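Side-chain contacts in Rubredoxin\:oxygen oxidoreductase (Desulfovibrio gigas, PDB 1E5D), which reduces one oxygen molecule to two water molecules in a four-electron reaction, using a diiron centre and FMN: residues Gly57-Leu60 and Cys61-Ser65; Asp179-Pro182 and Val183-Glu187; Ser295-Met298 and Ser299-Asp303; Asn316-Pro320 and Tyr321-Thr325. All blocks are in the same frame, centred on the assembly; numbering follows the deposited sequence.

Overall arrangement
All four contacts are local: each joins side chains three to five residues apart, along a helix or at its start, and they follow one another along the chain without nesting or crossing. Interactions 1 and 2 belong to the metallo-beta-lactamase part that holds the diiron centre: the first lies within helix 56-64, the second where the loop after strand 160-164 enters helix 183-198. The chain then passes into the flavodoxin part, where interaction 3 lies within helix 294-302 and interaction 4 turns the FMN-binding loop into helix 320-331. Interactions 3 and 4 touch through Ile297 and Thr325. Interactions 2 and 3 lie about 7 Å apart at their nearest atoms, without touching, where helix 183-198 meets helix 294-302.

Interaction 1 of 4, residues Gly57-Leu60 and Cys61-Ser65; sequences GELL and CGIAS
Leu59 and Ile63, one helical turn apart, meet through aliphatic carbons: CD1 of Leu59 lies 4.1 Å from CG1 of Ile63, and the two chains pass at a slant. In Leu59 a chi1 of 172° puts CG beside the carbonyl carbon, from where CD1 meets the isoleucine, while Ile63 holds CG1 beside its own N (chi1 -70°), so that this branch leans back over the preceding turn. There CG1 of Ile63 also rests 3.3 Å from Leu59 O, the carbonyl that its backbone N-H uses. Branched aliphatic chains suit these two positions because both are buried among apolar neighbours.

Helix 56-64 is the crossover of a beta-alpha-beta unit, running from strand 46-48 to strand 74-77 in the metallo-beta-lactamase fold. Its apolar side, made by Leu59, Leu60 and Ile63, packs on Leu91 of helix 88-95, and Leu59 also reaches Val13 of strand 10-17.

The polar contacts are chiefly those of the helix backbone. Cys61 N donates to Gly57 O at 2.9 Å, Gly62 N to Glu58 O at 3.1 Å, Ile63 N to Leu59 O at 2.9 Å and Ala64 N to Leu60 O at 2.8 Å. Further on, Gly62 O takes two bonds from Ser65, one from its N and one from OG, the hydroxyl lying in the carbonyl plane at 2.5 Å from Gly62 O. Serine is short enough to fold its hydroxyl back on the carbonyl three residues earlier. The polar end of Glu58 turns from the helix to Gln2, whose NE2 is hydrogen-bonded to OE1. Cys61 and Ala64, small residues both, occupy the exposed side.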
# COMPACT_ATOMS: atom_id res chain seq x y z
N GLY A 57 -27.17 14.89 -14.49
CA GLY A 57 -28.60 14.64 -14.63
C GLY A 57 -29.37 14.80 -13.33
O GLY A 57 -30.38 15.51 -13.29
N GLU A 58 -28.93 14.14 -12.26
CA GLU A 58 -29.67 14.30 -11.01
C GLU A 58 -29.67 15.76 -10.58
O GLU A 58 -30.63 16.23 -9.98
CB GLU A 58 -29.08 13.45 -9.89
CG GLU A 58 -29.01 11.97 -10.16
CD GLU A 58 -29.17 11.16 -8.89
OE1 GLU A 58 -29.15 11.77 -7.79
OE2 GLU A 58 -29.31 9.92 -9.00
N LEU A 59 -28.58 16.46 -10.87
CA LEU A 59 -28.51 17.87 -10.48
C LEU A 59 -29.55 18.67 -11.26
O LEU A 59 -30.32 19.43 -10.68
CB LEU A 59 -27.10 18.42 -10.69
CG LEU A 59 -26.90 19.92 -10.51
CD1 LEU A 59 -27.24 20.36 -9.09
CD2 LEU A 59 -25.48 20.32 -10.86
N LEU A 60 -29.57 18.50 -12.58
CA LEU A 60 -30.47 19.31 -13.39
C LEU A 60 -31.93 19.00 -13.05
O LEU A 60 -32.77 19.89 -13.03
CB LEU A 60 -30.21 19.09 -14.88
CG LEU A 60 -28.95 19.76 -15.44
CD1 LEU A 60 -28.59 19.13 -16.78
CD2 LEU A 60 -29.16 21.26 -15.56
N CYS A 61 -32.20 17.73 -12.78
CA CYS A 61 -33.55 17.32 -12.41
C CYS A 61 -33.98 18.07 -11.15
O CYS A 61 -35.08 18.61 -11.07
CB CYS A 61 -33.62 15.81 -12.18
SG CYS A 61 -34.85 14.92 -13.17
N GLY A 62 -33.08 18.10 -10.17
CA GLY A 62 -33.38 18.72 -8.89
C GLY A 62 -33.63 20.19 -9.08
O GLY A 62 -34.66 20.71 -8.67
N ILE A 63 -32.67 20.84 -9.72
CA ILE A 63 -32.79 22.23 -10.11
C ILE A 63 -34.16 22.51 -10.75
O ILE A 63 -34.90 23.39 -10.32
CB ILE A 63 -31.73 22.62 -11.15
CG1 ILE A 63 -30.30 22.69 -10.61
CG2 ILE A 63 -32.13 23.93 -11.83
CD1 ILE A 63 -29.30 23.33 -11.55
N ALA A 64 -34.47 21.72 -11.77
CA ALA A 64 -35.68 21.92 -12.56
C ALA A 64 -36.93 21.80 -11.70
O ALA A 64 -37.99 22.30 -12.07
CB ALA A 64 -35.74 20.93 -13.71
N SER A 65 -36.81 21.13 -10.56
CA SER A 65 -37.94 20.91 -9.66
C SER A 65 -38.40 22.24 -9.05
O SER A 65 -39.52 22.39 -8.57
CB SER A 65 -37.59 19.93 -8.54
OG SER A 65 -36.90 20.59 -7.49

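Interaction 2 of 4, residues Asp179-Pro182 and Val183-Glu187; sequences DQIP and VHTLE
Ile181 drives its terminal methyl against the backbone side of Leu186, with CD1 3.3 Å from Leu186 CB and the two side chains crossing at about a right angle. For two aliphatic carbons this is tight, perhaps strained, packing. The torsion behind it is chi1 of Ile181 (85°), which places CG1 between the backbone N and the carbonyl carbon and sends CD1 into the first helical turn. The same methyl has Thr185 CG2 at 4.1 Å. The slim ethyl arm of isoleucine can reach the backbone side of Leu186.

Pro182 stands at the N-cap of helix 183-198. Its carbonyl O receives Leu186 N at 2.9 Å in a nearly straight bond (173°), which closes the first turn; proline, with its fixed phi, suits the bend from loop into helix.

The other side of the contact is open to solvent. Here Pro182 CB sits over one face of the His184 imidazole, 3.3 Å from CE1; both residues are exposed. Pro182 and Thr185 lie alongside each other more loosely, CB of the proline being 4.0 Å from Thr185 OG1.

Inward, Leu186 packs on Phe230 of strand 230-231 and Ile181 on Ile171. Asp179 forms a salt bridge with Arg231 of that strand, and Val183 leans on Phe238 of helix 233-248, so the helix start is held between strand and helix in the metallo-beta-lactamase domain.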
# COMPACT_ATOMS: atom_id res chain seq x y z
N ASP A 179 -29.10 17.99 12.42
CA ASP A 179 -29.92 17.69 13.59
C ASP A 179 -30.71 16.41 13.44
O ASP A 179 -31.42 16.00 14.36
CB ASP A 179 -30.90 18.83 13.86
CG ASP A 179 -31.84 19.08 12.69
OD1 ASP A 179 -32.91 18.44 12.61
OD2 ASP A 179 -31.50 19.92 11.84
N GLN A 180 -30.64 15.76 12.28
CA GLN A 180 -31.42 14.55 12.07
C GLN A 180 -30.57 13.30 12.22
O GLN A 180 -31.08 12.20 12.09
CB GLN A 180 -32.06 14.54 10.69
CG GLN A 180 -32.89 15.77 10.37
CD GLN A 180 -33.31 15.76 8.90
OE1 GLN A 180 -32.46 15.74 8.01
NE2 GLN A 180 -34.61 15.77 8.68
N ILE A 181 -29.28 13.52 12.47
CA ILE A 181 -28.38 12.39 12.68
C ILE A 181 -27.70 12.55 14.04
O ILE A 181 -27.41 13.66 14.49
CB ILE A 181 -27.30 12.22 11.60
CG1 ILE A 181 -26.04 13.06 11.81
CG2 ILE A 181 -27.83 12.48 10.20
CD1 ILE A 181 -24.84 12.42 11.14
N PRO A 182 -27.45 11.40 14.66
CA PRO A 182 -26.81 11.35 15.97
C PRO A 182 -25.44 12.03 15.91
O PRO A 182 -24.69 11.87 14.95
CB PRO A 182 -26.62 9.86 16.21
CG PRO A 182 -27.56 9.16 15.30
CD PRO A 182 -27.76 10.07 14.12
N VAL A 183 -25.15 12.79 16.96
CA VAL A 183 -23.90 13.53 17.01
C VAL A 183 -22.68 12.64 16.82
O VAL A 183 -21.78 12.99 16.05
CB VAL A 183 -23.72 14.27 18.35
CG1 VAL A 183 -23.38 15.72 18.08
CG2 VAL A 183 -24.96 14.10 19.20
N HIS A 184 -22.67 11.51 17.53
CA HIS A 184 -21.48 10.66 17.45
C HIS A 184 -21.24 10.24 16.01
O HIS A 184 -20.11 10.18 15.52
CB HIS A 184 -21.62 9.44 18.37
CG HIS A 184 -22.84 8.63 18.10
ND1 HIS A 184 -24.03 8.85 18.77
CD2 HIS A 184 -23.07 7.61 17.25
CE1 HIS A 184 -24.93 7.99 18.33
NE2 HIS A 184 -24.38 7.22 17.41
N THR A 185 -22.34 9.95 15.31
CA THR A 185 -22.15 9.61 13.90
C THR A 185 -21.61 10.82 13.14
O THR A 185 -20.61 10.77 12.43
CB THR A 185 -23.46 9.13 13.24
OG1 THR A 185 -23.96 7.99 13.95
CG2 THR A 185 -23.19 8.68 11.81
N LEU A 186 -22.31 11.93 13.34
CA LEU A 186 -21.95 13.16 12.66
C LEU A 186 -20.51 13.57 12.96
O LEU A 186 -19.78 13.98 12.06
CB LEU A 186 -22.91 14.29 13.05
CG LEU A 186 -22.53 15.68 12.54
CD1 LEU A 186 -22.37 15.65 11.03
CD2 LEU A 186 -23.56 16.71 12.98
N GLU A 187 -20.13 13.45 14.23
CA GLU A 187 -18.81 13.91 14.65
C GLU A 187 -17.70 13.03 14.08
O GLU A 187 -16.69 13.54 13.59
CB GLU A 187 -18.70 13.96 16.17
CG GLU A 187 -17.61 14.90 16.67
CD GLU A 187 -16.26 14.20 16.78
OE1 GLU A 187 -16.30 13.00 17.14
OE2 GLU A 187 -15.22 14.83 16.48

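Interaction 3 of 4, residues Ser295-Met298 and Ser299-Asp303; sequences SQIM and SEISD
Ser295 O is gripped twice by Ser299: the backbone N donates from 3.0 Å and the hydroxyl OG from 3.2 Å, arriving from opposite faces of the carbonyl plane. Serine reaches back this way because OG stands beside its own N (chi1 -59°). The same Ser295 O accepts a bond from Asn196 of helix 183-198. On another side of the helix, a water donates to Gln296 O at 3.1 Å and to Glu300 OE2 at 3.0 Å, bridging side chain and backbone. The glutamate, bent at chi2, is further held by salt bridges to Lys254 through OE1 and to Arg188 through OE2.

Helix 294-302 is one of the helices flanking the parallel sheet of the flavodoxin fold, and through Asn196 and Arg188 it also meets the metallo-beta-lactamase part of the chain.

Facing the sheet, Ile297 and Ile301 lie side by side and point the same way, with CG2 of Ile297 3.5 Å from Ile301 CD1. Their beta-branched chains make a compact apolar ridge against Phe258 and Val256 of strand 254-259. Met298, long and flexible, packs between Asn196 of helix 183-198 and Tyr328 of helix 320-331.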
# COMPACT_ATOMS: atom_id res chain seq x y z
N SER A 295 -6.36 5.41 5.44
CA SER A 295 -7.18 6.54 5.89
C SER A 295 -7.72 6.26 7.29
O SER A 295 -7.83 7.19 8.09
CB SER A 295 -8.29 6.82 4.89
OG SER A 295 -9.17 5.72 4.74
N GLN A 296 -8.03 5.01 7.58
CA GLN A 296 -8.54 4.59 8.87
C GLN A 296 -7.53 4.83 9.98
O GLN A 296 -7.83 5.35 11.05
CB GLN A 296 -8.86 3.09 8.91
CG GLN A 296 -10.34 2.73 8.98
CD GLN A 296 -10.70 1.85 7.80
OE1 GLN A 296 -10.88 0.64 7.92
NE2 GLN A 296 -10.80 2.48 6.63
N ILE A 297 -6.30 4.41 9.70
CA ILE A 297 -5.26 4.60 10.71
C ILE A 297 -5.13 6.09 10.99
O ILE A 297 -4.99 6.52 12.13
CB ILE A 297 -3.94 3.98 10.24
CG1 ILE A 297 -3.99 2.45 10.21
CG2 ILE A 297 -2.78 4.49 11.08
CD1 ILE A 297 -3.09 1.79 9.20
N MET A 298 -5.22 6.87 9.92
CA MET A 298 -5.08 8.32 10.08
C MET A 298 -6.17 8.87 10.99
O MET A 298 -5.94 9.70 11.86
CB MET A 298 -5.13 9.02 8.72
CG MET A 298 -5.01 10.53 8.80
SD MET A 298 -3.40 11.03 9.48
CE MET A 298 -3.84 12.64 10.15
N SER A 299 -7.39 8.38 10.79
CA SER A 299 -8.50 8.92 11.58
C SER A 299 -8.24 8.66 13.05
O SER A 299 -8.54 9.50 13.90
CB SER A 299 -9.84 8.33 11.16
OG SER A 299 -10.10 8.60 9.79
N GLU A 300 -7.70 7.47 13.33
CA GLU A 300 -7.44 7.12 14.72
C GLU A 300 -6.30 7.99 15.24
O GLU A 300 -6.24 8.35 16.41
CB GLU A 300 -7.10 5.64 14.86
CG GLU A 300 -8.25 4.70 14.51
CD GLU A 300 -9.51 4.96 15.30
OE1 GLU A 300 -9.43 5.59 16.38
OE2 GLU A 300 -10.60 4.54 14.84
N ILE A 301 -5.38 8.31 14.33
CA ILE A 301 -4.18 9.03 14.75
C ILE A 301 -4.50 10.49 15.03
O ILE A 301 -3.80 11.14 15.82
CB ILE A 301 -3.06 8.92 13.71
CG1 ILE A 301 -2.32 7.57 13.73
CG2 ILE A 301 -2.06 10.06 13.85
CD1 ILE A 301 -1.49 7.38 12.48
N SER A 302 -5.54 10.99 14.39
CA SER A 302 -5.93 12.38 14.49
C SER A 302 -5.99 12.87 15.94
O SER A 302 -5.53 13.96 16.26
CB SER A 302 -7.30 12.60 13.82
OG SER A 302 -8.31 11.98 14.58
N ASP A 303 -6.55 12.05 16.83
CA ASP A 303 -6.67 12.45 18.22
C ASP A 303 -5.81 11.57 19.12
O ASP A 303 -5.99 11.56 20.34
CB ASP A 303 -8.14 12.42 18.65
CG ASP A 303 -8.75 11.04 18.42
OD1 ASP A 303 -8.14 10.26 17.66
OD2 ASP A 303 -9.81 10.74 18.99
O HOH W 1 -10.46 3.97 11.90

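Interaction 4 of 4, residues Asn316-Pro320 and Tyr321-Thr325; sequences NGILP and YVAGT. With FMN (flavin mononucleotide), chain C.
Ile318 reaches into the first turn of the helix after it, touching Val322 and Ala323 with the end of its longer branch. From CB, which points toward the helix, chi1 of 66° sets CG1 between the backbone N and carbonyl carbon. CG1 then comes within 4.1 Å of Ala323 CB. An extended chi2 of 170° carries the chain on to CD1, which is the atom most deeply engaged: it lies 3.6 Å from Ala323 N, 3.8 Å from Ala323 CB and 3.9 Å from Val322 CG1. The small methyl of Ala323 leaves the isoleucine able to come close to the backbone, while Val322 bounds it on another side. Val354 and Leu355 of helix 350-361 pack on the same isoleucine, and Leu355 also on Val322.

In the loop of the flavodoxin fold between strand 306-310 and helix 320-331, Asn316 N donates one of the hydrogen bonds to FMN, to O4 at 2.8 Å. The amide of that asparagine is turned to other partners, ND2 to Glu350 and OD1 to Arg333 of the second subunit.

At the other end of the loop Leu319 is the N-cap, and its O takes Ala323 N at 3.0 Å and, weakly, Val322 N. Pro320 follows in the first turn, where a residue without an N-H loses nothing, and its O accepts Gly324 N at 2.8 Å. The ring of Tyr321 makes an edge-to-face contact with His294 of the second subunit, placing this helix start at the dimer interface.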
# COMPACT_ATOMS: atom_id res chain seq x y z
N ASN A 316 16.01 -5.30 3.36
CA ASN A 316 16.79 -4.13 3.75
C ASN A 316 15.93 -2.90 4.02
O ASN A 316 16.45 -1.79 4.07
CB ASN A 316 17.83 -3.83 2.66
CG ASN A 316 18.74 -5.05 2.51
OD1 ASN A 316 18.80 -5.67 1.46
ND2 ASN A 316 19.41 -5.39 3.62
N GLY A 317 14.63 -3.14 4.18
CA GLY A 317 13.71 -2.05 4.45
C GLY A 317 12.49 -2.54 5.21
O GLY A 317 12.52 -3.58 5.87
N ILE A 318 11.42 -1.76 5.09
CA ILE A 318 10.17 -2.06 5.78
C ILE A 318 9.15 -2.58 4.78
O ILE A 318 9.32 -2.40 3.58
CB ILE A 318 9.62 -0.80 6.48
CG1 ILE A 318 9.20 0.29 5.49
CG2 ILE A 318 10.60 -0.26 7.49
CD1 ILE A 318 8.43 1.43 6.12
N LEU A 319 8.12 -3.22 5.30
CA LEU A 319 7.05 -3.75 4.47
C LEU A 319 6.29 -2.64 3.76
O LEU A 319 6.06 -1.54 4.25
CB LEU A 319 6.11 -4.62 5.32
CG LEU A 319 6.68 -5.97 5.77
CD1 LEU A 319 5.67 -6.71 6.65
CD2 LEU A 319 7.07 -6.83 4.58
N PRO A 320 5.90 -2.98 2.53
CA PRO A 320 5.31 -2.02 1.60
C PRO A 320 4.13 -1.26 2.19
O PRO A 320 4.04 -0.04 2.07
CB PRO A 320 4.79 -2.93 0.48
CG PRO A 320 5.67 -4.13 0.53
CD PRO A 320 6.02 -4.34 1.97
N TYR A 321 3.22 -1.99 2.82
CA TYR A 321 2.00 -1.41 3.36
C TYR A 321 2.31 -0.48 4.53
O TYR A 321 1.59 0.49 4.80
CB TYR A 321 1.05 -2.51 3.81
CG TYR A 321 0.40 -3.24 2.66
CD1 TYR A 321 0.23 -2.61 1.44
CD2 TYR A 321 -0.04 -4.55 2.80
CE1 TYR A 321 -0.36 -3.26 0.37
CE2 TYR A 321 -0.63 -5.21 1.73
CZ TYR A 321 -0.79 -4.56 0.52
OH TYR A 321 -1.38 -5.21 -0.54
N VAL A 322 3.40 -0.78 5.24
CA VAL A 322 3.81 0.15 6.29
C VAL A 322 4.36 1.43 5.66
O VAL A 322 4.05 2.54 6.08
CB VAL A 322 4.85 -0.48 7.23
CG1 VAL A 322 5.30 0.55 8.26
CG2 VAL A 322 4.25 -1.70 7.92
N ALA A 323 5.18 1.26 4.64
CA ALA A 323 5.71 2.40 3.91
C ALA A 323 4.60 3.25 3.31
O ALA A 323 4.61 4.48 3.43
CB ALA A 323 6.65 1.94 2.80
N GLY A 324 3.62 2.62 2.66
CA GLY A 324 2.54 3.38 2.05
C GLY A 324 1.74 4.18 3.06
O GLY A 324 1.34 5.32 2.82
N THR A 325 1.50 3.58 4.22
CA THR A 325 0.76 4.25 5.28
C THR A 325 1.53 5.41 5.88
O THR A 325 0.98 6.47 6.19
CB THR A 325 0.42 3.24 6.39
OG1 THR A 325 -0.37 2.21 5.78
CG2 THR A 325 -0.39 3.87 7.51
N1 FMN C . 15.77 -9.75 7.67
C2 FMN C . 16.79 -8.92 7.54
O2 FMN C . 17.60 -8.73 8.42
N3 FMN C . 17.00 -8.17 6.35
C4 FMN C . 16.39 -8.56 5.17
O4 FMN C . 16.58 -7.87 4.19
C4A FMN C . 15.30 -9.51 5.30
N5 FMN C . 14.41 -9.67 4.29
C5A FMN C . 13.62 -10.79 4.36
C6 FMN C . 12.77 -11.06 3.25
C7 FMN C . 11.77 -12.00 3.33
C7M FMN C . 10.71 -12.05 2.27
C8 FMN C . 11.55 -12.71 4.58
C8M FMN C . 10.61 -13.89 4.62
C9 FMN C . 12.51 -12.59 5.60
C9A FMN C . 13.39 -11.51 5.56
N10 FMN C . 14.12 -11.07 6.70
C10 FMN C . 15.09 -10.16 6.58
C1' FMN C . 13.94 -11.83 7.96
C2' FMN C . 12.71 -11.32 8.74
O2' FMN C . 12.88 -9.96 9.09
C3' FMN C . 12.64 -12.19 10.00
O3' FMN C . 12.07 -13.43 9.59
C4' FMN C . 11.74 -11.55 11.06
O4' FMN C . 11.68 -12.41 12.21
C5' FMN C . 10.37 -11.37 10.44
O5' FMN C . 9.41 -10.74 11.51
P FMN C . 7.91 -10.97 11.44
O1P FMN C . 7.27 -9.83 12.25
O2P FMN C . 7.45 -11.11 10.13
O3P FMN C . 7.58 -12.23 12.10